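Local atomic coordinates of SOXA (PDB entry 2C1D), a protein that carries heme c in the SoxAX complex, which oxidatively joins thiosulfate to a cysteine of the sulfur carrier SoxYZ to begin sulfur oxidation. Residues 106-118 and 127-141. Sequence-based numbering, arbitrary orientation.
With HEC (heme c), chain I.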
loop_
_atom_site.group_PDB
_atom_site.type_symbol
_atom_site.label_atom_id
_atom_site.label_comp_id
_atom_site.label_asym_id
_atom_site.label_seq_id
_atom_site.Cartn_x
_atom_site.Cartn_y
_atom_site.Cartn_z
ATOM N N LYS A 106 -20.752 15.812 6.963
ATOM C CA LYS A 106 -20.192 14.455 7.019
ATOM C C LYS A 106 -18.960 14.329 6.112
ATOM O O LYS A 106 -18.924 14.895 5.012
ATOM C CB LYS A 106 -21.230 13.428 6.582
ATOM C CG LYS A 106 -22.534 13.493 7.370
ATOM C CD LYS A 106 -23.335 12.216 7.259
ATOM C CE LYS A 106 -24.499 12.288 6.318
ATOM N NZ LYS A 106 -25.698 11.573 6.949
ATOM N N LEU A 107 -17.944 13.587 6.568
ATOM C CA LEU A 107 -16.862 13.157 5.672
ATOM C C LEU A 107 -17.423 12.241 4.571
ATOM O O LEU A 107 -18.081 11.245 4.855
ATOM C CB LEU A 107 -15.746 12.429 6.407
ATOM C CG LEU A 107 -14.513 12.067 5.549
ATOM C CD1 LEU A 107 -13.885 13.321 4.980
ATOM C CD2 LEU A 107 -13.459 11.284 6.349
ATOM N N MET A 108 -17.130 12.575 3.316
ATOM C CA MET A 108 -17.572 11.786 2.184
ATOM C C MET A 108 -16.366 11.373 1.345
ATOM O O MET A 108 -15.523 12.203 1.052
ATOM C CB MET A 108 -18.543 12.594 1.319
ATOM C CG MET A 108 -19.742 13.158 2.069
ATOM S SD MET A 108 -20.928 11.904 2.442
ATOM C CE MET A 108 -21.896 11.742 0.936
ATOM N N ILE A 109 -16.277 10.082 1.028
ATOM C CA ILE A 109 -15.489 9.609 -0.100
ATOM C C ILE A 109 -16.466 9.515 -1.245
ATOM O O ILE A 109 -17.669 9.624 -1.041
ATOM C CB ILE A 109 -14.782 8.247 0.175
ATOM C CG1 ILE A 109 -15.785 7.115 0.442
ATOM C CG2 ILE A 109 -13.839 8.406 1.339
ATOM C CD1 ILE A 109 -15.165 5.762 0.739
ATOM N N MET A 110 -15.959 9.311 -2.446
ATOM C CA MET A 110 -16.773 9.420 -3.631
ATOM C C MET A 110 -17.857 8.379 -3.606
ATOM O O MET A 110 -18.989 8.651 -4.016
ATOM C CB MET A 110 -15.925 9.283 -4.891
ATOM C CG MET A 110 -16.665 9.697 -6.182
ATOM S SD MET A 110 -17.009 11.466 -6.219
ATOM C CE MET A 110 -15.414 12.055 -6.575
ATOM N N GLU A 111 -17.510 7.194 -3.104
ATOM C CA GLU A 111 -18.429 6.082 -2.962
ATOM C C GLU A 111 -19.673 6.495 -2.149
ATOM O O GLU A 111 -20.776 6.041 -2.434
ATOM C CB GLU A 111 -17.734 4.897 -2.270
ATOM C CG GLU A 111 -16.689 4.174 -3.101
ATOM C CD GLU A 111 -15.282 4.717 -2.940
ATOM O OE1 GLU A 111 -15.112 5.942 -2.710
ATOM O OE2 GLU A 111 -14.332 3.924 -3.082
ATOM N N ASP A 112 -19.493 7.346 -1.140
ATOM C CA ASP A 112 -20.638 7.809 -0.361
ATOM C C ASP A 112 -21.559 8.707 -1.181
ATOM O O ASP A 112 -22.749 8.616 -1.030
ATOM C CB ASP A 112 -20.218 8.572 0.879
ATOM C CG ASP A 112 -19.399 7.746 1.828
ATOM O OD1 ASP A 112 -19.760 6.568 2.107
ATOM O OD2 ASP A 112 -18.384 8.235 2.365
ATOM N N TYR A 113 -21.033 9.616 -2.009
ATOM C CA TYR A 113 -21.940 10.431 -2.834
ATOM C C TYR A 113 -22.694 9.562 -3.827
ATOM O O TYR A 113 -23.897 9.725 -4.019
ATOM C CB TYR A 113 -21.189 11.520 -3.600
ATOM C CG TYR A 113 -20.775 12.745 -2.816
ATOM C CD1 TYR A 113 -19.479 13.249 -2.917
ATOM C CD2 TYR A 113 -21.681 13.424 -2.014
ATOM C CE1 TYR A 113 -19.089 14.370 -2.220
ATOM C CE2 TYR A 113 -21.314 14.565 -1.313
ATOM C CZ TYR A 113 -20.013 15.033 -1.418
ATOM O OH TYR A 113 -19.645 16.161 -0.740
ATOM N N VAL A 114 -22.000 8.627 -4.463
ATOM C CA VAL A 114 -22.645 7.794 -5.465
ATOM C C VAL A 114 -23.770 7.020 -4.763
ATOM O O VAL A 114 -24.894 7.049 -5.209
ATOM C CB VAL A 114 -21.640 6.845 -6.175
ATOM C CG1 VAL A 114 -22.348 5.896 -7.081
ATOM C CG2 VAL A 114 -20.593 7.666 -6.974
ATOM N N ASN A 115 -23.485 6.396 -3.632
ATOM C CA ASN A 115 -24.532 5.614 -2.961
ATOM C C ASN A 115 -25.685 6.440 -2.353
ATOM O O ASN A 115 -26.816 5.920 -2.180
ATOM C CB ASN A 115 -23.940 4.658 -1.919
ATOM C CG ASN A 115 -23.685 3.279 -2.492
ATOM O OD1 ASN A 115 -24.332 2.871 -3.474
ATOM N ND2 ASN A 115 -22.724 2.561 -1.907
ATOM N N ALA A 116 -25.436 7.692 -2.018
ATOM C CA ALA A 116 -26.539 8.536 -1.553
ATOM C C ALA A 116 -27.577 8.683 -2.683
ATOM O O ALA A 116 -28.789 8.557 -2.454
ATOM C CB ALA A 116 -26.051 9.896 -1.049
ATOM N N CYS A 117 -27.113 8.896 -3.911
ATOM C CA CYS A 117 -28.036 9.039 -5.016
ATOM C C CYS A 117 -28.670 7.704 -5.371
ATOM O O CYS A 117 -29.892 7.604 -5.522
ATOM C CB CYS A 117 -27.373 9.719 -6.209
ATOM S SG CYS A 117 -27.138 11.512 -5.919
ATOM N N VAL A 118 -27.845 6.669 -5.464
ATOM C CA VAL A 118 -28.349 5.313 -5.736
ATOM C C VAL A 118 -29.515 4.924 -4.799
ATOM O O VAL A 118 -30.544 4.442 -5.277
ATOM C CB VAL A 118 -27.218 4.266 -5.635
ATOM C CG1 VAL A 118 -27.749 2.846 -5.804
ATOM C CG2 VAL A 118 -26.149 4.527 -6.657
ATOM N N TRP A 127 -24.982 0.114 -3.889
ATOM C CA TRP A 127 -23.920 -0.601 -4.610
ATOM C C TRP A 127 -22.765 -0.958 -3.672
ATOM O O TRP A 127 -22.357 -0.158 -2.815
ATOM C CB TRP A 127 -23.390 0.218 -5.794
ATOM C CG TRP A 127 -24.375 0.453 -6.926
ATOM C CD1 TRP A 127 -25.581 -0.168 -7.138
ATOM C CD2 TRP A 127 -24.214 1.382 -8.004
ATOM N NE1 TRP A 127 -26.171 0.325 -8.278
ATOM C CE2 TRP A 127 -25.347 1.267 -8.836
ATOM C CE3 TRP A 127 -23.204 2.287 -8.367
ATOM C CZ2 TRP A 127 -25.516 2.038 -9.976
ATOM C CZ3 TRP A 127 -23.370 3.054 -9.511
ATOM C CH2 TRP A 127 -24.512 2.932 -10.298
ATOM N N GLY A 128 -22.241 -2.173 -3.838
ATOM C CA GLY A 128 -21.042 -2.588 -3.142
ATOM C C GLY A 128 -19.958 -1.583 -3.457
ATOM O O GLY A 128 -19.814 -1.170 -4.601
ATOM N N VAL A 129 -19.174 -1.203 -2.455
ATOM C CA VAL A 129 -18.126 -0.200 -2.657
ATOM C C VAL A 129 -16.993 -0.610 -3.581
ATOM O O VAL A 129 -16.282 0.252 -4.075
ATOM C CB VAL A 129 -17.551 0.343 -1.319
ATOM C CG1 VAL A 129 -18.681 0.906 -0.478
ATOM C CG2 VAL A 129 -16.786 -0.718 -0.561
ATOM N N THR A 130 -16.820 -1.917 -3.821
ATOM C CA THR A 130 -15.883 -2.408 -4.835
ATOM C C THR A 130 -16.568 -3.165 -5.966
ATOM O O THR A 130 -15.911 -3.894 -6.720
ATOM C CB THR A 130 -14.809 -3.319 -4.200
ATOM O OG1 THR A 130 -15.436 -4.453 -3.598
ATOM C CG2 THR A 130 -14.160 -2.632 -3.054
ATOM N N SER A 131 -17.879 -2.990 -6.084
ATOM C CA SER A 131 -18.633 -3.493 -7.215
ATOM C C SER A 131 -18.205 -2.832 -8.524
ATOM O O SER A 131 -17.692 -1.693 -8.563
ATOM C CB SER A 131 -20.141 -3.251 -6.995
ATOM O OG SER A 131 -20.450 -1.848 -7.012
ATOM N N ASP A 132 -18.459 -3.538 -9.611
ATOM C CA ASP A 132 -18.206 -2.987 -10.924
ATOM C C ASP A 132 -18.990 -1.713 -11.202
ATOM O O ASP A 132 -18.442 -0.786 -11.773
ATOM C CB ASP A 132 -18.448 -4.040 -11.999
ATOM C CG ASP A 132 -17.256 -4.954 -12.159
ATOM O OD1 ASP A 132 -17.413 -6.098 -12.628
ATOM O OD2 ASP A 132 -16.111 -4.584 -11.806
ATOM N N ASN A 133 -20.245 -1.648 -10.766
ATOM C CA ASN A 133 -21.025 -0.425 -10.940
ATOM C C ASN A 133 -20.316 0.749 -10.278
ATOM O O ASN A 133 -20.228 1.819 -10.852
ATOM C CB ASN A 133 -22.442 -0.573 -10.379
ATOM C CG ASN A 133 -23.351 -1.410 -11.273
ATOM O OD1 ASN A 133 -23.016 -1.700 -12.419
ATOM N ND2 ASN A 133 -24.509 -1.793 -10.744
ATOM N N MET A 134 -19.821 0.524 -9.073
ATOM C CA MET A 134 -19.099 1.547 -8.316
ATOM C C MET A 134 -17.746 1.935 -8.906
ATOM O O MET A 134 -17.470 3.137 -9.073
ATOM C CB MET A 134 -18.936 1.140 -6.866
ATOM C CG MET A 134 -18.478 2.269 -5.950
ATOM S SD MET A 134 -19.526 3.707 -5.844
ATOM C CE MET A 134 -20.713 3.140 -4.581
ATOM N N LYS A 135 -16.925 0.954 -9.257
ATOM C CA LYS A 135 -15.594 1.243 -9.821
ATOM C C LYS A 135 -15.704 1.949 -11.182
ATOM O O LYS A 135 -14.985 2.903 -11.458
ATOM C CB LYS A 135 -14.768 -0.040 -9.925
ATOM C CG LYS A 135 -14.574 -0.697 -8.568
ATOM C CD LYS A 135 -13.552 -1.844 -8.568
ATOM C CE LYS A 135 -13.854 -2.954 -9.575
ATOM N NZ LYS A 135 -12.955 -4.146 -9.279
ATOM N N ASP A 136 -16.647 1.525 -12.018
ATOM C CA ASP A 136 -16.851 2.202 -13.288
ATOM C C ASP A 136 -17.333 3.636 -13.068
ATOM O O ASP A 136 -16.917 4.547 -13.788
ATOM C CB ASP A 136 -17.888 1.519 -14.184
ATOM C CG ASP A 136 -17.556 0.066 -14.530
ATOM O OD1 ASP A 136 -16.400 -0.425 -14.384
ATOM O OD2 ASP A 136 -18.486 -0.683 -14.907
ATOM N N MET A 137 -18.259 3.829 -12.130
ATOM C CA MET A 137 -18.800 5.165 -11.904
ATOM C C MET A 137 -17.716 6.101 -11.361
ATOM O O MET A 137 -17.593 7.229 -11.818
ATOM C CB MET A 137 -20.010 5.143 -10.978
ATOM C CG MET A 137 -20.850 6.432 -11.067
ATOM S SD MET A 137 -21.463 6.794 -12.715
ATOM C CE MET A 137 -22.704 5.460 -12.854
ATOM N N LEU A 138 -16.913 5.620 -10.408
ATOM C CA LEU A 138 -15.797 6.432 -9.887
ATOM C C LEU A 138 -14.804 6.760 -10.980
ATOM O O LEU A 138 -14.221 7.835 -10.981
ATOM C CB LEU A 138 -15.033 5.714 -8.792
ATOM C CG LEU A 138 -15.709 5.355 -7.475
ATOM C CD1 LEU A 138 -14.715 5.319 -6.333
ATOM C CD2 LEU A 138 -16.882 6.226 -7.137
ATOM N N SER A 139 -14.601 5.824 -11.893
ATOM C CA SER A 139 -13.694 6.029 -13.030
ATOM C C SER A 139 -14.178 7.188 -13.885
ATOM O O SER A 139 -13.420 8.125 -14.170
ATOM C CB SER A 139 -13.585 4.731 -13.861
ATOM O OG SER A 139 -12.907 3.718 -13.112
ATOM N N LEU A 140 -15.457 7.135 -14.258
ATOM C CA LEU A 140 -16.099 8.213 -15.029
ATOM C C LEU A 140 -16.016 9.558 -14.325
ATOM O O LEU A 140 -15.624 10.566 -14.927
ATOM C CB LEU A 140 -17.572 7.879 -15.314
ATOM C CG LEU A 140 -18.387 8.917 -16.088
ATOM C CD1 LEU A 140 -17.856 9.091 -17.514
ATOM C CD2 LEU A 140 -19.889 8.554 -16.076
ATOM N N ILE A 141 -16.332 9.575 -13.032
ATOM C CA ILE A 141 -16.306 10.843 -12.295
ATOM C C ILE A 141 -14.889 11.370 -12.189
ATOM O O ILE A 141 -14.637 12.575 -12.354
ATOM C CB ILE A 141 -16.994 10.690 -10.895
ATOM C CG1 ILE A 141 -18.495 10.488 -11.095
ATOM C CG2 ILE A 141 -16.690 11.907 -10.010
ATOM C CD1 ILE A 141 -19.221 9.919 -9.882
HETATM FE FE HEC I . -26.717 12.600 -7.793
HETATM C CHA HEC I . -25.251 14.862 -5.558
HETATM C CHB HEC I . -23.700 11.327 -8.474
HETATM C CHC HEC I . -28.256 10.245 -9.673
HETATM C CHD HEC I . -29.628 14.421 -7.647
HETATM N NA HEC I . -24.841 13.044 -7.147
HETATM C C1A HEC I . -24.438 14.001 -6.247
HETATM C C2A HEC I . -23.015 13.914 -6.107
HETATM C C3A HEC I . -22.591 12.934 -6.914
HETATM C C4A HEC I . -23.736 12.344 -7.566
HETATM C CMA HEC I . -21.148 12.452 -7.108
HETATM C CAA HEC I . -22.175 14.818 -5.183
HETATM C CBA HEC I . -22.131 16.195 -5.815
HETATM C CGA HEC I . -21.521 17.267 -4.926
HETATM O O1A HEC I . -21.514 17.147 -3.679
HETATM O O2A HEC I . -21.051 18.264 -5.538
HETATM N NB HEC I . -26.080 11.070 -8.914
HETATM C C1B HEC I . -24.774 10.643 -8.983
HETATM C C2B HEC I . -24.771 9.352 -9.657
HETATM C C3B HEC I . -26.030 9.054 -9.998
HETATM C C4B HEC I . -26.884 10.140 -9.534
HETATM C CMB HEC I . -23.501 8.540 -9.986
HETATM C CAB HEC I . -26.514 7.766 -10.741
HETATM C CBB HEC I . -26.108 6.627 -10.100
HETATM N NC HEC I . -28.620 12.406 -8.545
HETATM C C1C HEC I . -29.055 11.293 -9.228
HETATM C C2C HEC I . -30.463 11.488 -9.518
HETATM C C3C HEC I . -30.886 12.590 -8.852
HETATM C C4C HEC I . -29.697 13.225 -8.305
HETATM C CMC HEC I . -31.356 10.384 -10.130
HETATM C CAC HEC I . -32.328 13.200 -8.801
HETATM C CBC HEC I . -33.366 12.416 -8.433
HETATM N ND HEC I . -27.322 14.370 -6.759
HETATM C C1D HEC I . -28.617 14.877 -6.831
HETATM C C2D HEC I . -28.753 15.961 -5.879
HETATM C C3D HEC I . -27.399 16.089 -5.205
HETATM C C4D HEC I . -26.569 15.067 -5.824
HETATM C CMD HEC I . -29.990 16.828 -5.574
HETATM C CAD HEC I . -26.987 17.083 -4.107
HETATM C CBD HEC I . -26.487 18.341 -4.749
HETATM C CGD HEC I . -25.927 19.308 -3.709
HETATM O O1D HEC I . -25.980 20.551 -3.955
HETATM O O2D HEC I . -25.423 18.830 -2.670
HETATM O O HOH W 1 -14.184 1.283 -2.837
#
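Asn115 grips the backbone of Trp127 with both ends of its amide. Its OD1 accepts from Trp127 N at 2.9 Å, a bent bond whose donor is tilted from the carbonyl plane. Its ND2 gives a nearly straight bond (170°) to a lone pair of Trp127 O. Asparagine suits this buried place because one flat group both donates and accepts; an alanine here would probably leave Trp127 N and O without these partners and the turn into helix 132-143 less firmly fixed. Glu111 lays its chain across Met134 and Leu138, yet its carboxylate reaches a water that donates to Glu111 OE2 (2.7 Å) and to Val129 O.

The apolar contacts centre on Val114, a knob in the hole formed by Met134, Met137, Leu138 and Ile141, which its two branches fill in two directions. With CG1 anti to the backbone N (chi1 173°), that branch meets Met134 SD at 3.8 Å, and CG2 lies against Ile141 CD1. Unbranched, flexible Met110 bends past Leu138 to end on Ile141; Met110 CG lies 3.6 Å from Leu138 CD2.

The broad ring of Trp127 offers a face to a methyl: Val118 CG2 makes a CH-pi contact over the centre of its six-membered ring (3.9 Å), and Asn133 CB covers the opposite face.

The helices cross at 112° beside the heme, where Cys117 SG binds iron with His84 and Met137 CG touches methyl CMB: a cytochrome c domain with His/Cys axial ligation.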